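Protein yciO (Escherichia coli, PDB 1K7J) is of unknown function but belongs to the SUA5 family with a YrdC-like fold and may bind double-stranded RNA. Local coordinates at residues Phe99-Thr104 with Ile119-Pro124; Phe4-Pro9 with Asp156-Lys161; Arg15-Ala20 with Gln130-Ala135. All coordinates share one frame; numbering follows the deposited sequence.

Interaction 1: Phe99-Thr104 with Ile119-Pro124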
ATOM      1  N   PHE A  99      -7.118   1.157   6.444  1.00  7.71           N
ATOM      2  CA  PHE A  99      -8.495   1.463   6.806  1.00  7.96           C
ATOM      3  C   PHE A  99      -9.406   1.325   5.600  1.00  8.03           C
ATOM      4  O   PHE A  99      -9.172   1.952   4.571  1.00  7.90           O
ATOM      5  CB  PHE A  99      -8.577   2.889   7.357  1.00  8.25           C
ATOM      6  CG  PHE A  99      -7.711   3.124   8.565  1.00  8.41           C
ATOM      7  CD1 PHE A  99      -8.030   2.542   9.787  1.00  8.87           C
ATOM      8  CD2 PHE A  99      -6.571   3.925   8.477  1.00  8.87           C
ATOM      9  CE1 PHE A  99      -7.228   2.753  10.911  1.00  9.34           C
ATOM     10  CE2 PHE A  99      -5.763   4.143   9.596  1.00  8.67           C
ATOM     11  CZ  PHE A  99      -6.096   3.552  10.815  1.00  9.10           C
ATOM     12  N   ILE A 100     -10.439   0.501   5.720  1.00  8.54           N
ATOM     13  CA  ILE A 100     -11.366   0.322   4.609  1.00  8.69           C
ATOM     14  C   ILE A 100     -12.434   1.405   4.670  1.00  8.77           C
ATOM     15  O   ILE A 100     -13.146   1.536   5.668  1.00  9.24           O
ATOM     16  CB  ILE A 100     -12.043  -1.064   4.643  1.00  9.14           C
ATOM     17  CG1 ILE A 100     -10.980  -2.163   4.721  1.00 10.24           C
ATOM     18  CG2 ILE A 100     -12.915  -1.243   3.404  1.00  9.61           C
ATOM     19  CD1 ILE A 100      -9.894  -2.054   3.678  1.00 12.41           C
ATOM     20  N   LEU A 101     -12.527   2.180   3.595  1.00  8.99           N
ATOM     21  CA  LEU A 101     -13.486   3.273   3.491  1.00  9.24           C
ATOM     22  C   LEU A 101     -14.045   3.332   2.075  1.00  9.52           C
ATOM     23  O   LEU A 101     -13.545   2.669   1.169  1.00  9.78           O
ATOM     24  CB  LEU A 101     -12.792   4.603   3.805  1.00  9.77           C
ATOM     25  CG  LEU A 101     -12.288   4.786   5.239  1.00 10.39           C
ATOM     26  CD1 LEU A 101     -11.130   5.765   5.260  1.00 11.53           C
ATOM     27  CD2 LEU A 101     -13.431   5.263   6.125  1.00 10.89           C
ATOM     28  N   LYS A 102     -15.096   4.120   1.887  1.00 10.20           N
ATOM     29  CA  LYS A 102     -15.663   4.270   0.558  1.00 10.65           C
ATOM     30  C   LYS A 102     -14.777   5.252  -0.200  1.00  9.82           C
ATOM     31  O   LYS A 102     -14.402   6.297   0.335  1.00  8.97           O
ATOM     32  CB  LYS A 102     -17.091   4.811   0.640  1.00 11.99           C
ATOM     33  CG  LYS A 102     -18.072   3.841   1.276  1.00 14.55           C
ATOM     34  CD  LYS A 102     -19.500   4.360   1.202  1.00 17.18           C
ATOM     35  CE  LYS A 102     -19.954   4.540  -0.238  1.00 18.79           C
ATOM     36  NZ  LYS A 102     -21.366   5.024  -0.321  1.00 20.08           N
ATOM     37  N   GLY A 103     -14.440   4.912  -1.441  1.00 10.01           N
ATOM     38  CA  GLY A 103     -13.595   5.782  -2.241  1.00 10.04           C
ATOM     39  C   GLY A 103     -14.360   6.918  -2.889  1.00 10.57           C
ATOM     40  O   GLY A 103     -15.534   6.772  -3.231  1.00 10.28           O
ATOM     41  N   THR A 104     -13.699   8.059  -3.056  1.00 10.64           N
ATOM     42  CA  THR A 104     -14.336   9.215  -3.685  1.00 11.20           C
ATOM     43  C   THR A 104     -14.171   9.127  -5.195  1.00 11.88           C
ATOM     44  O   THR A 104     -13.586   8.169  -5.707  1.00 11.88           O
ATOM     45  CB  THR A 104     -13.709  10.540  -3.219  1.00 10.95           C
ATOM     46  OG1 THR A 104     -12.349  10.611  -3.671  1.00 10.46           O
ATOM     47  CG2 THR A 104     -13.746  10.642  -1.705  1.00 10.85           C
ATOM     48  N   ILE A 119     -12.297   0.760  -0.625  1.00 10.78           N
ATOM     49  CA  ILE A 119     -10.891   0.588  -0.949  1.00 10.77           C
ATOM     50  C   ILE A 119     -10.109   0.835   0.338  1.00 10.13           C
ATOM     51  O   ILE A 119     -10.545   1.606   1.197  1.00  9.88           O
ATOM     52  CB  ILE A 119     -10.446   1.564  -2.074  1.00 11.40           C
ATOM     53  CG1 ILE A 119      -8.992   1.283  -2.464  1.00 11.44           C
ATOM     54  CG2 ILE A 119     -10.645   3.008  -1.636  1.00 10.90           C
ATOM     55  CD1 ILE A 119      -8.597   1.878  -3.809  1.00 12.18           C
ATOM     56  N   GLY A 120      -8.978   0.155   0.485  1.00 10.00           N
ATOM     57  CA  GLY A 120      -8.173   0.314   1.682  1.00  9.70           C
ATOM     58  C   GLY A 120      -7.289   1.541   1.596  1.00  9.89           C
ATOM     59  O   GLY A 120      -6.654   1.782   0.568  1.00 11.45           O
HETATM   60  N   MSE A 121      -7.260   2.322   2.671  1.00  9.42           N
HETATM   61  CA  MSE A 121      -6.453   3.534   2.732  1.00  9.16           C
HETATM   62  C   MSE A 121      -5.313   3.257   3.701  1.00  8.60           C
HETATM   63  O   MSE A 121      -5.538   2.777   4.815  1.00  8.26           O
HETATM   64  CB  MSE A 121      -7.309   4.706   3.208  1.00 10.44           C
HETATM   65  CG  MSE A 121      -8.597   4.901   2.391  1.00 11.04           C
HETATM   66 SE   MSE A 121      -8.296   5.084   0.476  1.00 12.97          SE
HETATM   67  CE  MSE A 121      -7.480   6.827   0.497  1.00  8.13           C
ATOM     68  N   ARG A 122      -4.092   3.568   3.284  1.00  8.10           N
ATOM     69  CA  ARG A 122      -2.934   3.268   4.116  1.00  7.79           C
ATOM     70  C   ARG A 122      -1.843   4.329   4.047  1.00  7.64           C
ATOM     71  O   ARG A 122      -1.370   4.676   2.965  1.00  8.59           O
ATOM     72  CB  ARG A 122      -2.391   1.908   3.671  1.00  7.37           C
ATOM     73  CG  ARG A 122      -1.173   1.361   4.383  1.00  8.08           C
ATOM     74  CD  ARG A 122      -0.913  -0.032   3.817  1.00  7.66           C
ATOM     75  NE  ARG A 122       0.401  -0.581   4.140  1.00  8.27           N
ATOM     76  CZ  ARG A 122       0.814  -1.776   3.732  1.00  7.75           C
ATOM     77  NH1 ARG A 122       0.011  -2.532   2.995  1.00  8.87           N
ATOM     78  NH2 ARG A 122       2.022  -2.215   4.060  1.00  9.42           N
ATOM     79  N   VAL A 123      -1.461   4.851   5.209  1.00  7.35           N
ATOM     80  CA  VAL A 123      -0.407   5.855   5.302  1.00  7.68           C
ATOM     81  C   VAL A 123       0.817   5.163   5.897  1.00  7.65           C
ATOM     82  O   VAL A 123       0.811   4.783   7.065  1.00  8.37           O
ATOM     83  CB  VAL A 123      -0.811   7.020   6.233  1.00  6.99           C
ATOM     84  CG1 VAL A 123       0.325   8.026   6.333  1.00  8.40           C
ATOM     85  CG2 VAL A 123      -2.077   7.696   5.708  1.00  8.25           C
ATOM     86  N   PRO A 124       1.879   4.979   5.095  1.00  7.64           N
ATOM     87  CA  PRO A 124       3.097   4.322   5.580  1.00  7.61           C
ATOM     88  C   PRO A 124       3.933   5.265   6.441  1.00  7.85           C
ATOM     89  O   PRO A 124       3.886   6.478   6.262  1.00  8.92           O
ATOM     90  CB  PRO A 124       3.801   3.926   4.290  1.00  7.79           C
ATOM     91  CG  PRO A 124       3.481   5.076   3.388  1.00  7.45           C
ATOM     92  CD  PRO A 124       2.009   5.351   3.672  1.00  7.29           C
TER

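Interaction 2: Phe4-Pro9 with Asp156-Lys161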
ATOM      1  N   PHE A   4      16.904  -3.338  -9.772  1.00 11.89           N
ATOM      2  CA  PHE A   4      17.040  -3.570  -8.336  1.00 11.95           C
ATOM      3  C   PHE A   4      17.822  -2.409  -7.717  1.00 11.81           C
ATOM      4  O   PHE A   4      19.003  -2.218  -8.013  1.00 11.66           O
ATOM      5  CB  PHE A   4      17.771  -4.906  -8.116  1.00 12.98           C
ATOM      6  CG  PHE A   4      17.674  -5.445  -6.714  1.00 13.97           C
ATOM      7  CD1 PHE A   4      18.713  -5.263  -5.807  1.00 14.92           C
ATOM      8  CD2 PHE A   4      16.549  -6.154  -6.304  1.00 15.07           C
ATOM      9  CE1 PHE A   4      18.634  -5.783  -4.514  1.00 15.29           C
ATOM     10  CE2 PHE A   4      16.461  -6.676  -5.014  1.00 15.32           C
ATOM     11  CZ  PHE A   4      17.504  -6.491  -4.118  1.00 15.01           C
ATOM     12  N   PHE A   5      17.153  -1.632  -6.868  1.00 11.00           N
ATOM     13  CA  PHE A   5      17.777  -0.478  -6.222  1.00 10.40           C
ATOM     14  C   PHE A   5      18.055  -0.704  -4.747  1.00 10.65           C
ATOM     15  O   PHE A   5      17.189  -1.169  -4.013  1.00 10.75           O
ATOM     16  CB  PHE A   5      16.875   0.762  -6.290  1.00 10.62           C
ATOM     17  CG  PHE A   5      16.675   1.329  -7.668  1.00 10.36           C
ATOM     18  CD1 PHE A   5      17.368   0.840  -8.769  1.00 10.47           C
ATOM     19  CD2 PHE A   5      15.777   2.377  -7.853  1.00 10.50           C
ATOM     20  CE1 PHE A   5      17.166   1.391 -10.037  1.00 10.80           C
ATOM     21  CE2 PHE A   5      15.568   2.931  -9.111  1.00 10.93           C
ATOM     22  CZ  PHE A   5      16.265   2.436 -10.205  1.00 10.63           C
ATOM     23  N   TYR A   6      19.259  -0.354  -4.311  1.00 10.60           N
ATOM     24  CA  TYR A   6      19.613  -0.451  -2.903  1.00 11.05           C
ATOM     25  C   TYR A   6      19.421   0.959  -2.373  1.00 10.52           C
ATOM     26  O   TYR A   6      20.216   1.849  -2.670  1.00 11.23           O
ATOM     27  CB  TYR A   6      21.073  -0.860  -2.736  1.00 12.31           C
ATOM     28  CG  TYR A   6      21.324  -2.332  -2.923  1.00 14.56           C
ATOM     29  CD1 TYR A   6      21.069  -3.239  -1.893  1.00 15.87           C
ATOM     30  CD2 TYR A   6      21.827  -2.821  -4.125  1.00 15.86           C
ATOM     31  CE1 TYR A   6      21.315  -4.599  -2.057  1.00 17.00           C
ATOM     32  CE2 TYR A   6      22.075  -4.178  -4.300  1.00 17.25           C
ATOM     33  CZ  TYR A   6      21.820  -5.059  -3.262  1.00 17.42           C
ATOM     34  OH  TYR A   6      22.087  -6.397  -3.430  1.00 18.93           O
ATOM     35  N   ILE A   7      18.357   1.173  -1.607  1.00 10.07           N
ATOM     36  CA  ILE A   7      18.091   2.497  -1.061  1.00  9.54           C
ATOM     37  C   ILE A   7      18.198   2.493   0.463  1.00  9.94           C
ATOM     38  O   ILE A   7      17.625   1.632   1.131  1.00  9.81           O
ATOM     39  CB  ILE A   7      16.685   2.994  -1.486  1.00  9.51           C
ATOM     40  CG1 ILE A   7      16.595   3.030  -3.017  1.00  9.13           C
ATOM     41  CG2 ILE A   7      16.412   4.375  -0.900  1.00  9.07           C
ATOM     42  CD1 ILE A   7      15.287   3.594  -3.558  1.00  8.83           C
ATOM     43  N   HIS A   8      18.952   3.446   1.005  1.00 10.46           N
ATOM     44  CA  HIS A   8      19.122   3.557   2.452  1.00 11.18           C
ATOM     45  C   HIS A   8      17.733   3.758   3.053  1.00 10.89           C
ATOM     46  O   HIS A   8      17.023   4.689   2.691  1.00 11.33           O
ATOM     47  CB  HIS A   8      20.032   4.743   2.773  1.00 13.27           C
ATOM     48  CG  HIS A   8      21.431   4.574   2.267  1.00 14.99           C
ATOM     49  ND1 HIS A   8      22.285   5.636   2.063  1.00 16.66           N
ATOM     50  CD2 HIS A   8      22.127   3.462   1.930  1.00 16.43           C
ATOM     51  CE1 HIS A   8      23.446   5.186   1.621  1.00 16.23           C
ATOM     52  NE2 HIS A   8      23.377   3.871   1.531  1.00 16.75           N
ATOM     53  N   PRO A   9      17.330   2.881   3.985  1.00 10.69           N
ATOM     54  CA  PRO A   9      16.005   2.984   4.609  1.00 11.07           C
ATOM     55  C   PRO A   9      15.761   4.156   5.548  1.00 12.09           C
ATOM     56  O   PRO A   9      14.616   4.585   5.721  1.00 11.02           O
ATOM     57  CB  PRO A   9      15.861   1.640   5.310  1.00 11.18           C
ATOM     58  CG  PRO A   9      17.258   1.367   5.756  1.00 11.04           C
ATOM     59  CD  PRO A   9      18.074   1.729   4.525  1.00 11.04           C
ATOM     60  N   ASP A 156      12.070 -10.346   2.928  1.00 13.15           N
ATOM     61  CA  ASP A 156      13.456 -10.479   2.481  1.00 13.59           C
ATOM     62  C   ASP A 156      13.561 -10.013   1.027  1.00 13.39           C
ATOM     63  O   ASP A 156      13.065 -10.681   0.120  1.00 13.36           O
ATOM     64  CB  ASP A 156      13.874 -11.950   2.587  1.00 14.47           C
ATOM     65  CG  ASP A 156      15.328 -12.182   2.238  1.00 15.27           C
ATOM     66  OD1 ASP A 156      15.868 -11.460   1.376  1.00 15.77           O
ATOM     67  OD2 ASP A 156      15.928 -13.110   2.822  1.00 16.35           O
ATOM     68  N   PRO A 157      14.222  -8.867   0.786  1.00 13.34           N
ATOM     69  CA  PRO A 157      14.369  -8.337  -0.572  1.00 13.62           C
ATOM     70  C   PRO A 157      15.072  -9.260  -1.567  1.00 14.01           C
ATOM     71  O   PRO A 157      14.791  -9.216  -2.764  1.00 13.98           O
ATOM     72  CB  PRO A 157      15.114  -7.017  -0.352  1.00 13.45           C
ATOM     73  CG  PRO A 157      15.920  -7.283   0.873  1.00 13.39           C
ATOM     74  CD  PRO A 157      14.953  -8.033   1.758  1.00 13.36           C
ATOM     75  N   GLU A 158      15.986 -10.090  -1.081  1.00 15.20           N
ATOM     76  CA  GLU A 158      16.684 -11.014  -1.967  1.00 16.45           C
ATOM     77  C   GLU A 158      15.749 -12.155  -2.365  1.00 15.97           C
ATOM     78  O   GLU A 158      15.788 -12.633  -3.499  1.00 16.63           O
ATOM     79  CB  GLU A 158      17.942 -11.561  -1.289  1.00 17.98           C
ATOM     80  CG  GLU A 158      19.106 -10.578  -1.272  1.00 20.58           C
ATOM     81  CD  GLU A 158      19.497 -10.106  -2.665  1.00 22.11           C
ATOM     82  OE1 GLU A 158      19.474 -10.932  -3.605  1.00 22.85           O
ATOM     83  OE2 GLU A 158      19.839  -8.914  -2.823  1.00 22.91           O
ATOM     84  N   GLU A 159      14.908 -12.586  -1.428  1.00 16.04           N
ATOM     85  CA  GLU A 159      13.944 -13.647  -1.697  1.00 16.38           C
ATOM     86  C   GLU A 159      12.935 -13.098  -2.704  1.00 15.85           C
ATOM     87  O   GLU A 159      12.506 -13.797  -3.621  1.00 16.00           O
ATOM     88  CB  GLU A 159      13.237 -14.058  -0.399  1.00 18.21           C
ATOM     89  CG  GLU A 159      12.204 -15.182  -0.530  1.00 20.30           C
ATOM     90  CD  GLU A 159      10.880 -14.722  -1.122  1.00 21.76           C
ATOM     91  OE1 GLU A 159      10.348 -13.684  -0.669  1.00 21.43           O
ATOM     92  OE2 GLU A 159      10.363 -15.409  -2.031  1.00 21.83           O
ATOM     93  N   ILE A 160      12.569 -11.830  -2.531  1.00 14.95           N
ATOM     94  CA  ILE A 160      11.620 -11.181  -3.425  1.00 14.44           C
ATOM     95  C   ILE A 160      12.187 -11.118  -4.844  1.00 14.37           C
ATOM     96  O   ILE A 160      11.474 -11.359  -5.820  1.00 14.38           O
ATOM     97  CB  ILE A 160      11.288  -9.755  -2.925  1.00 13.87           C
ATOM     98  CG1 ILE A 160      10.503  -9.854  -1.610  1.00 13.61           C
ATOM     99  CG2 ILE A 160      10.499  -8.994  -3.981  1.00 13.68           C
ATOM    100  CD1 ILE A 160      10.214  -8.521  -0.953  1.00 13.43           C
ATOM    101  N   LYS A 161      13.473 -10.801  -4.948  1.00 15.06           N
ATOM    102  CA  LYS A 161      14.137 -10.724  -6.245  1.00 15.93           C
ATOM    103  C   LYS A 161      14.105 -12.095  -6.920  1.00 16.57           C
ATOM    104  O   LYS A 161      13.797 -12.205  -8.107  1.00 16.63           O
ATOM    105  CB  LYS A 161      15.584 -10.255  -6.061  1.00 16.52           C
ATOM    106  CG  LYS A 161      16.382 -10.089  -7.352  1.00 17.75           C
ATOM    107  CD  LYS A 161      17.742  -9.463  -7.054  1.00 19.29           C
ATOM    108  CE  LYS A 161      18.564  -9.224  -8.315  1.00 20.13           C
ATOM    109  NZ  LYS A 161      19.014 -10.490  -8.956  1.00 21.11           N
TER

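Interaction 3: Arg15-Ala20 with Gln130-Ala135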
ATOM      1  N   ARG A  15      18.032  10.584  -5.628  1.00 11.16           N
ATOM      2  CA  ARG A  15      18.241  10.184  -7.016  1.00 11.72           C
ATOM      3  C   ARG A  15      17.540   8.867  -7.344  1.00 11.24           C
ATOM      4  O   ARG A  15      16.913   8.734  -8.397  1.00 11.47           O
ATOM      5  CB  ARG A  15      19.738  10.051  -7.304  1.00 12.61           C
ATOM      6  CG  ARG A  15      20.067   9.571  -8.706  1.00 14.43           C
ATOM      7  CD  ARG A  15      21.568   9.409  -8.880  1.00 15.24           C
ATOM      8  NE  ARG A  15      22.110   8.366  -8.012  1.00 16.08           N
ATOM      9  CZ  ARG A  15      22.400   7.131  -8.410  1.00 16.07           C
ATOM     10  NH1 ARG A  15      22.205   6.776  -9.674  1.00 16.36           N
ATOM     11  NH2 ARG A  15      22.884   6.250  -7.542  1.00 16.21           N
ATOM     12  N   LEU A  16      17.647   7.895  -6.441  1.00 10.57           N
ATOM     13  CA  LEU A  16      17.026   6.593  -6.666  1.00 10.13           C
ATOM     14  C   LEU A  16      15.516   6.654  -6.453  1.00  9.65           C
ATOM     15  O   LEU A  16      14.758   5.971  -7.143  1.00  9.56           O
ATOM     16  CB  LEU A  16      17.669   5.537  -5.761  1.00 10.35           C
ATOM     17  CG  LEU A  16      19.156   5.309  -6.065  1.00 10.66           C
ATOM     18  CD1 LEU A  16      19.725   4.241  -5.145  1.00 10.98           C
ATOM     19  CD2 LEU A  16      19.319   4.901  -7.527  1.00 11.39           C
ATOM     20  N   ILE A  17      15.080   7.475  -5.502  1.00  9.51           N
ATOM     21  CA  ILE A  17      13.652   7.642  -5.258  1.00  9.38           C
ATOM     22  C   ILE A  17      13.037   8.234  -6.527  1.00  9.54           C
ATOM     23  O   ILE A  17      11.995   7.776  -6.998  1.00  9.11           O
ATOM     24  CB  ILE A  17      13.391   8.606  -4.075  1.00  8.43           C
ATOM     25  CG1 ILE A  17      13.785   7.936  -2.757  1.00  8.70           C
ATOM     26  CG2 ILE A  17      11.925   9.031  -4.048  1.00  8.63           C
ATOM     27  CD1 ILE A  17      12.929   6.722  -2.395  1.00  8.49           C
ATOM     28  N   ASN A  18      13.693   9.247  -7.086  1.00 10.20           N
ATOM     29  CA  ASN A  18      13.187   9.883  -8.298  1.00 10.74           C
ATOM     30  C   ASN A  18      13.126   8.905  -9.467  1.00 10.64           C
ATOM     31  O   ASN A  18      12.141   8.874 -10.206  1.00 10.84           O
ATOM     32  CB  ASN A  18      14.040  11.103  -8.667  1.00 11.80           C
ATOM     33  CG  ASN A  18      13.823  12.273  -7.720  1.00 12.74           C
ATOM     34  OD1 ASN A  18      12.876  12.279  -6.933  1.00 13.17           O
ATOM     35  ND2 ASN A  18      14.693  13.276  -7.803  1.00 14.06           N
ATOM     36  N   GLN A  19      14.170   8.098  -9.634  1.00 10.92           N
ATOM     37  CA  GLN A  19      14.173   7.122 -10.717  1.00 11.17           C
ATOM     38  C   GLN A  19      13.041   6.111 -10.532  1.00 10.51           C
ATOM     39  O   GLN A  19      12.402   5.699 -11.498  1.00 10.91           O
ATOM     40  CB  GLN A  19      15.520   6.397 -10.787  1.00 12.75           C
ATOM     41  CG  GLN A  19      16.622   7.229 -11.417  1.00 15.54           C
ATOM     42  CD  GLN A  19      17.935   6.480 -11.509  1.00 17.36           C
ATOM     43  OE1 GLN A  19      17.974   5.324 -11.931  1.00 18.27           O
ATOM     44  NE2 GLN A  19      19.023   7.140 -11.125  1.00 18.52           N
ATOM     45  N   ALA A  20      12.791   5.721  -9.286  1.00  9.79           N
ATOM     46  CA  ALA A  20      11.724   4.770  -8.993  1.00  9.54           C
ATOM     47  C   ALA A  20      10.378   5.378  -9.377  1.00  9.68           C
ATOM     48  O   ALA A  20       9.537   4.719  -9.986  1.00 10.48           O
ATOM     49  CB  ALA A  20      11.733   4.409  -7.509  1.00  9.13           C
ATOM     50  N   GLN A 130       7.500   7.067   2.245  1.00  7.72           N
ATOM     51  CA  GLN A 130       7.121   8.471   2.309  1.00  7.77           C
ATOM     52  C   GLN A 130       7.808   9.275   1.206  1.00  7.87           C
ATOM     53  O   GLN A 130       7.192  10.146   0.591  1.00  8.55           O
ATOM     54  CB  GLN A 130       7.465   9.055   3.679  1.00  8.28           C
ATOM     55  CG  GLN A 130       6.385   8.814   4.729  1.00  8.99           C
ATOM     56  CD  GLN A 130       5.104   9.564   4.413  1.00  9.52           C
ATOM     57  OE1 GLN A 130       5.137  10.748   4.087  1.00 11.03           O
ATOM     58  NE2 GLN A 130       3.971   8.881   4.521  1.00  9.91           N
ATOM     59  N   ALA A 131       9.076   8.971   0.943  1.00  8.02           N
ATOM     60  CA  ALA A 131       9.820   9.676  -0.095  1.00  7.84           C
ATOM     61  C   ALA A 131       9.213   9.403  -1.472  1.00  8.11           C
ATOM     62  O   ALA A 131       9.090  10.309  -2.296  1.00  8.10           O
ATOM     63  CB  ALA A 131      11.294   9.254  -0.071  1.00  7.83           C
ATOM     64  N   LEU A 132       8.832   8.152  -1.720  1.00  8.05           N
ATOM     65  CA  LEU A 132       8.226   7.797  -2.998  1.00  7.97           C
ATOM     66  C   LEU A 132       6.927   8.576  -3.203  1.00  7.88           C
ATOM     67  O   LEU A 132       6.678   9.126  -4.281  1.00  8.15           O
ATOM     68  CB  LEU A 132       7.939   6.290  -3.053  1.00  7.56           C
ATOM     69  CG  LEU A 132       9.150   5.354  -3.152  1.00  7.43           C
ATOM     70  CD1 LEU A 132       8.704   3.904  -2.973  1.00  7.40           C
ATOM     71  CD2 LEU A 132       9.834   5.538  -4.503  1.00  8.05           C
ATOM     72  N   LEU A 133       6.100   8.631  -2.165  1.00  8.44           N
ATOM     73  CA  LEU A 133       4.829   9.339  -2.259  1.00  8.96           C
ATOM     74  C   LEU A 133       5.032  10.835  -2.445  1.00  9.37           C
ATOM     75  O   LEU A 133       4.334  11.464  -3.235  1.00  9.71           O
ATOM     76  CB  LEU A 133       3.979   9.057  -1.020  1.00  9.11           C
ATOM     77  CG  LEU A 133       3.562   7.586  -0.896  1.00  9.19           C
ATOM     78  CD1 LEU A 133       2.848   7.368   0.428  1.00  9.46           C
ATOM     79  CD2 LEU A 133       2.669   7.192  -2.076  1.00 10.25           C
ATOM     80  N   GLU A 134       5.992  11.408  -1.727  1.00  9.81           N
ATOM     81  CA  GLU A 134       6.264  12.835  -1.857  1.00 11.01           C
ATOM     82  C   GLU A 134       6.659  13.166  -3.293  1.00 10.85           C
ATOM     83  O   GLU A 134       6.214  14.167  -3.855  1.00 10.81           O
ATOM     84  CB  GLU A 134       7.392  13.257  -0.913  1.00 13.02           C
ATOM     85  CG  GLU A 134       7.617  14.761  -0.868  1.00 16.55           C
ATOM     86  CD  GLU A 134       8.796  15.149   0.007  1.00 19.32           C
ATOM     87  OE1 GLU A 134       8.940  14.566   1.104  1.00 20.49           O
ATOM     88  OE2 GLU A 134       9.571  16.041  -0.397  1.00 20.78           O
ATOM     89  N   ALA A 135       7.496  12.324  -3.889  1.00 10.40           N
ATOM     90  CA  ALA A 135       7.944  12.551  -5.258  1.00 10.82           C
ATOM     91  C   ALA A 135       6.832  12.301  -6.274  1.00 11.11           C
ATOM     92  O   ALA A 135       6.729  13.015  -7.274  1.00 11.92           O
ATOM     93  CB  ALA A 135       9.147  11.663  -5.566  1.00 10.90           C
TER

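Interaction 1: Phe99-Thr104 with Ile119-Pro124
F99 and M121 form a hydrogen-bonded antiparallel pair, each giving its N-H to the other's carbonyl; the F99 N to M121 O bond is 2.8 Å long and M121 N to F99 O measures 2.7 Å. Two residues on from F99, and two back from M121, L101 and I119 pair in the same way. There L101 O accepts from I119 N at 2.9 Å, while the return bond from L101 N to I119 O is longer, 3.2 Å. Between them I100 and G120 make a non-hydrogen-bonded pair, where the F99 carbonyl also takes a CA-H...O contact from G120 CA. The N-to-C directions of the short strand segments are 126° apart, well short of a flat antiparallel pairing.

The apolar contacts fall on both faces of the sheet. On the I100 side, CD1 folds back over the partner strand to lie 3.5 Å from G120 CA; its chi2 of -51° puts it there, and the lack of a side chain on G120 lets it settle directly on the backbone. On the other face L101 CD1 meets M121 CG at 3.9 Å, the two chains crossing at about a right angle. M121, a selenomethionine in this crystal, then bends at chi2 and chi3 and carries its selenium away from strand 97-102. I119 CG2 also lies 4.1 Å from G103 CA.

The face bearing F99, L101 and M121 is covered by helices: L75 of helix 72-78 touches both L101 and M121, and M89 of helix 83-90 touches F99 and L101. Strand 66-68 flanks strand 118-122, with L67 against I119. On the far side of strand 97-102, I100 makes backbone bonds to I185 and L187, so this buried pair joins inner strands of the mixed sheet.

Interaction 2: Phe4-Pro9 with Asp156-Lys161
The aromatic ring of F4 reaches helix 157-164 beside P157, whose carbonyl O lies near the ring plane at its edge, 3.8 Å from F4 CE2. Just ahead of it, D156 is the N-cap: its OD1 accepts from both E158 N, at 2.8 Å, and E159 N, fixing the first turn. E158 bends at chi2 (-57°), which turns its CD; OE2 beyond it lies 3.6 Å from F4 CZ and 3.4 Å from Y6 OH. One turn past P157, K161, extended as far as CE and then bent at chi4, lays its methylenes across the ring, with CD over the face, 3.9 Å from the centroid of F4, a CH-pi contact. F4 CE1 in turn lies over one face of the Y6 ring. An alanine in place of F4 would take away the whole ring, and would probably leave the K161 methylenes without the surface they lie on and the Y6 ring freer to turn. The grip is thus mainly aliphatic on aromatic at the protein surface: K161 NZ is 5.9 Å from the F4 centroid, at most a weak cation-pi attraction, and its ion pair with E165 is also long and weak.

Interaction 3: Arg15-Ala20 with Gln130-Ala135
I17 of helix 14-25 points at helix 127-136 and spreads its two branches over a full turn of it. CD1 meets A131 CB at 3.8 Å and L132 CD2 at 3.9 Å. The other branch, CG2, settles on the backbone instead, 3.6 Å from A131 O, and also touches A135 CB at 4.1 Å. Next to this, A20 CB packs on L132 CD2 at 3.7 Å, so a single methyl of L132 is shared between I17 and A20, residues about one turn apart. N18 adds a lighter touch, its OD1 4.0 Å from A135 CB.

What puts these groups in place is partly torsional. With chi1 at -71°, I17 CG1 stands beside its backbone N and chi2 of -65° then sets CD1, while CG2 lies anti to that nitrogen, and the branches diverge towards successive parts of the opposite helix. With small A131 and A135 on one side and A20 on the other, the 9.2 Å approach of the segment axes, which cross at -59°, is consistent with their lack of bulk. No hydrogen bond joins the two segments, and the polar end of N18 is engaged within its own helix, where OD1 accepts from Q14 NE2.

Further out, P12 in the loop before helix 14-25 touches both I17 and A131. E134 makes a salt bridge to R70, and the Q130 amide reaches the R70 carbonyl. Beneath the crossing lies strand 170-173, whose I172 meets both A20 and L132, with L170 also against A20; the two helices therefore pack side by side on one face of the sheet. Helix 14-25 links parallel strands 3-6 and 30-34, which flank strand 170-173, in a beta-alpha-beta arrangement; helix 127-136 follows strand 118-122 and precedes strand 140-144 in the chain.

How the interactions relate
All three contacts are built on or against one mixed sheet. Along the chain interaction 2 spans the longest stretch; interaction 3 falls within it, and interaction 1 within interaction 3. Interactions 1 and 2 lie on opposite sides of the chain's centre, their centres about 26 Å apart, and do not touch. Interaction 3 meets both: P124 O probably accepts from Q130 NE2, where strand 118-122 leads into helix 127-136, while F5, Y6 and I7 pack on L16 and Q19 of helix 14-25. Interactions 2 and 3 have centres about 15 Å apart. Helix 14-25 borders edge strand 3-6 and helix 127-136 follows inner strand 118-122, so interaction 3 brings the two regions together over strand 170-173.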